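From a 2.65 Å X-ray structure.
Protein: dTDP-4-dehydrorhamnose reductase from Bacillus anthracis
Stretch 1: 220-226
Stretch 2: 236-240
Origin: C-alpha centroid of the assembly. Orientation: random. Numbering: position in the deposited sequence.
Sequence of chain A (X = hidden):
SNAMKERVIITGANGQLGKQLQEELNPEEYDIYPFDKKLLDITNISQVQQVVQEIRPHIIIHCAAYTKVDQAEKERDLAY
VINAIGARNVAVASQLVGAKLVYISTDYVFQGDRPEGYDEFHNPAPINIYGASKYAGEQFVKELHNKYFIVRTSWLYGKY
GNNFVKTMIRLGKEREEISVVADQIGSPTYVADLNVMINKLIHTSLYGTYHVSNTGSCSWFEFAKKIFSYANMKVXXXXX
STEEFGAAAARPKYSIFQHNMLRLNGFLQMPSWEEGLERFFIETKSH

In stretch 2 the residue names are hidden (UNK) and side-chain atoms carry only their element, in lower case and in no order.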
# COMPACT_ATOMS: atom_id res chain seq x y z
N TRP A 220 -2.16 -2.10 16.86
CA TRP A 220 -1.44 -0.84 17.09
C TRP A 220 -0.81 -0.83 18.47
O TRP A 220 0.30 -0.32 18.65
CB TRP A 220 -2.34 0.38 16.91
CG TRP A 220 -2.96 0.47 15.56
CD1 TRP A 220 -4.26 0.21 15.23
CD2 TRP A 220 -2.28 0.74 14.33
NE1 TRP A 220 -4.45 0.37 13.88
CE2 TRP A 220 -3.25 0.68 13.30
CE3 TRP A 220 -0.96 1.05 14.00
CZ2 TRP A 220 -2.93 0.92 11.97
CZ3 TRP A 220 -0.64 1.28 12.67
CH2 TRP A 220 -1.63 1.22 11.67
N PHE A 221 -1.52 -1.40 19.43
CA PHE A 221 -1.07 -1.48 20.81
C PHE A 221 0.20 -2.34 20.94
O PHE A 221 1.23 -1.85 21.41
CB PHE A 221 -2.21 -2.03 21.68
CG PHE A 221 -1.87 -2.20 23.12
CD1 PHE A 221 -1.94 -1.12 23.99
CD2 PHE A 221 -1.53 -3.45 23.62
CE1 PHE A 221 -1.64 -1.28 25.33
CE2 PHE A 221 -1.24 -3.61 24.96
CZ PHE A 221 -1.29 -2.53 25.82
N GLU A 222 0.13 -3.61 20.52
CA GLU A 222 1.29 -4.51 20.59
C GLU A 222 2.41 -3.98 19.70
O GLU A 222 3.59 -4.13 20.02
CB GLU A 222 0.92 -5.92 20.14
CG GLU A 222 -0.11 -6.61 21.00
CD GLU A 222 -0.47 -7.99 20.48
OE1 GLU A 222 0.02 -8.38 19.40
OE2 GLU A 222 -1.26 -8.69 21.16
N PHE A 223 2.02 -3.39 18.58
CA PHE A 223 2.97 -2.83 17.63
C PHE A 223 3.65 -1.66 18.31
O PHE A 223 4.88 -1.53 18.26
CB PHE A 223 2.23 -2.44 16.34
CG PHE A 223 3.11 -1.86 15.28
CD1 PHE A 223 3.99 -2.66 14.58
CD2 PHE A 223 2.96 -0.55 14.87
CE1 PHE A 223 4.78 -2.14 13.58
CE2 PHE A 223 3.73 -0.03 13.86
CZ PHE A 223 4.64 -0.83 13.21
N ALA A 224 2.87 -0.82 18.98
CA ALA A 224 3.40 0.34 19.68
C ALA A 224 4.46 -0.11 20.69
O ALA A 224 5.57 0.40 20.68
CB ALA A 224 2.29 1.10 20.38
N LYS A 225 4.11 -1.08 21.54
CA LYS A 225 5.06 -1.58 22.54
C LYS A 225 6.37 -2.02 21.93
O LYS A 225 7.44 -1.60 22.37
CB LYS A 225 4.52 -2.79 23.32
CG LYS A 225 3.32 -2.56 24.22
CD LYS A 225 2.97 -3.89 24.91
CE LYS A 225 1.82 -3.76 25.88
NZ LYS A 225 2.11 -2.82 27.00
N LYS A 226 6.28 -2.86 20.91
CA LYS A 226 7.48 -3.36 20.26
C LYS A 226 8.29 -2.27 19.53
O LYS A 226 9.48 -2.45 19.29
CB LYS A 226 7.16 -4.59 19.40
CG LYS A 226 8.38 -5.21 18.74
CD LYS A 226 8.08 -6.57 18.13
CE LYS A 226 7.68 -7.58 19.22
NZ LYS A 226 7.39 -8.94 18.67
N UNK A 236 5.09 3.77 28.80
CA UNK A 236 3.94 2.88 28.95
C UNK A 236 2.93 3.10 27.85
O UNK A 236 2.82 4.19 27.29
c UNK A 236 3.26 3.12 30.29
c UNK A 236 4.19 2.88 31.46
n UNK A 236 3.69 3.13 32.67
o UNK A 236 5.33 2.46 31.29
N UNK A 237 2.17 2.05 27.54
CA UNK A 237 1.15 2.11 26.51
C UNK A 237 -0.18 1.64 27.10
O UNK A 237 -0.27 0.54 27.63
c UNK A 237 1.52 1.25 25.29
c UNK A 237 2.84 1.71 24.70
c UNK A 237 0.41 1.31 24.25
N UNK A 238 -1.20 2.49 27.01
CA UNK A 238 -2.52 2.17 27.54
C UNK A 238 -3.47 1.71 26.43
O UNK A 238 -3.68 2.44 25.46
c UNK A 238 -2.29 3.95 29.42
c UNK A 238 -2.93 5.21 29.98
c UNK A 238 -3.11 3.39 28.25
c UNK A 238 -2.10 2.91 30.51
N UNK A 239 -4.05 0.51 26.57
CA UNK A 239 -4.96 -0.01 25.55
C UNK A 239 -6.33 0.67 25.59
O UNK A 239 -6.99 0.67 26.62
c UNK A 239 -5.10 -1.48 25.94
c UNK A 239 -3.93 -0.41 27.72
c UNK A 239 -4.91 -1.50 27.40
N UNK A 240 -6.75 1.23 24.45
CA UNK A 240 -8.04 1.91 24.36
C UNK A 240 -8.88 1.33 23.22
O UNK A 240 -8.36 0.72 22.29
c UNK A 240 -7.88 3.43 24.16
c UNK A 240 -7.18 4.05 25.35
c UNK A 240 -7.13 3.72 22.87

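Position 236 opens the strand. Its side chain has four atoms: two carbons in a row, the second carrying one oxygen and one nitrogen. Its CA-to-CB bond points away from the helix, and the side chain touches nothing on stretch 1. The residue is Asn236.

Position 237 has three side-chain carbons. The first is bonded to CA and carries the other two, so the branch is at CB. The CA-to-CB bond points toward the helix. One branch carbon of 237 lies 3.4 Å from CD1 of Phe221. The other lies 4.3 Å from CG of Lys225. Both branch carbons are near CB of Ala224, the nearer at 4.3 Å. A three-carbon fork at CB with no heteroatom is valine, so this is Val237. Its chi1 is t, and the branch carbon that meets Phe221 is CG1.

Position 238 has four side-chain carbons, forked at the second. CA-to-CB points away from the helix. The side chain stays clear of stretch 1. The backbone does not: C of 238 is 3.7 Å from CE1 of Phe221. The fork one carbon beyond CB identifies Leu238.

Position 239 has three side-chain carbons that close a ring onto the backbone N. The side-chain carbon bonded to N lies 3.4 Å from CE1 of Phe221. CB sits over one face of the Phe221 ring, 3.9 Å from its centroid, in a CH-pi contact. The backbone N is 3.2 Å from CE1 of Phe221. Only proline closes such a ring, so the residue is Pro239, and the side-chain carbon bonded to N is CD.

Position 240 again has three side-chain carbons, one carrying the other two. CA-to-CB points sideways, and no atom touches stretch 1. The residue is Val240.

The helix and strand run antiparallel, with axes 8.9 Å apart at closest approach. No hydrogen bond joins them, so the contact rests on packing. Phe221 is central. Its CA-to-CB bond points sideways, but with chi1 t the ring reaches the strand. Pro239 covers one face, while O of Val237 lies near the ring plane at the edge, 3.2 Å from CE1 of Phe221. Ala224 has a small side chain pointing toward the strand and meets Val237. Lys225 adds its aliphatic chain at the margin; its NZ remains 4.2 Å from O of Val237. The buried surface is modest, 240 Å² over both sides.

Stretch 2 (236-240) NVLPV
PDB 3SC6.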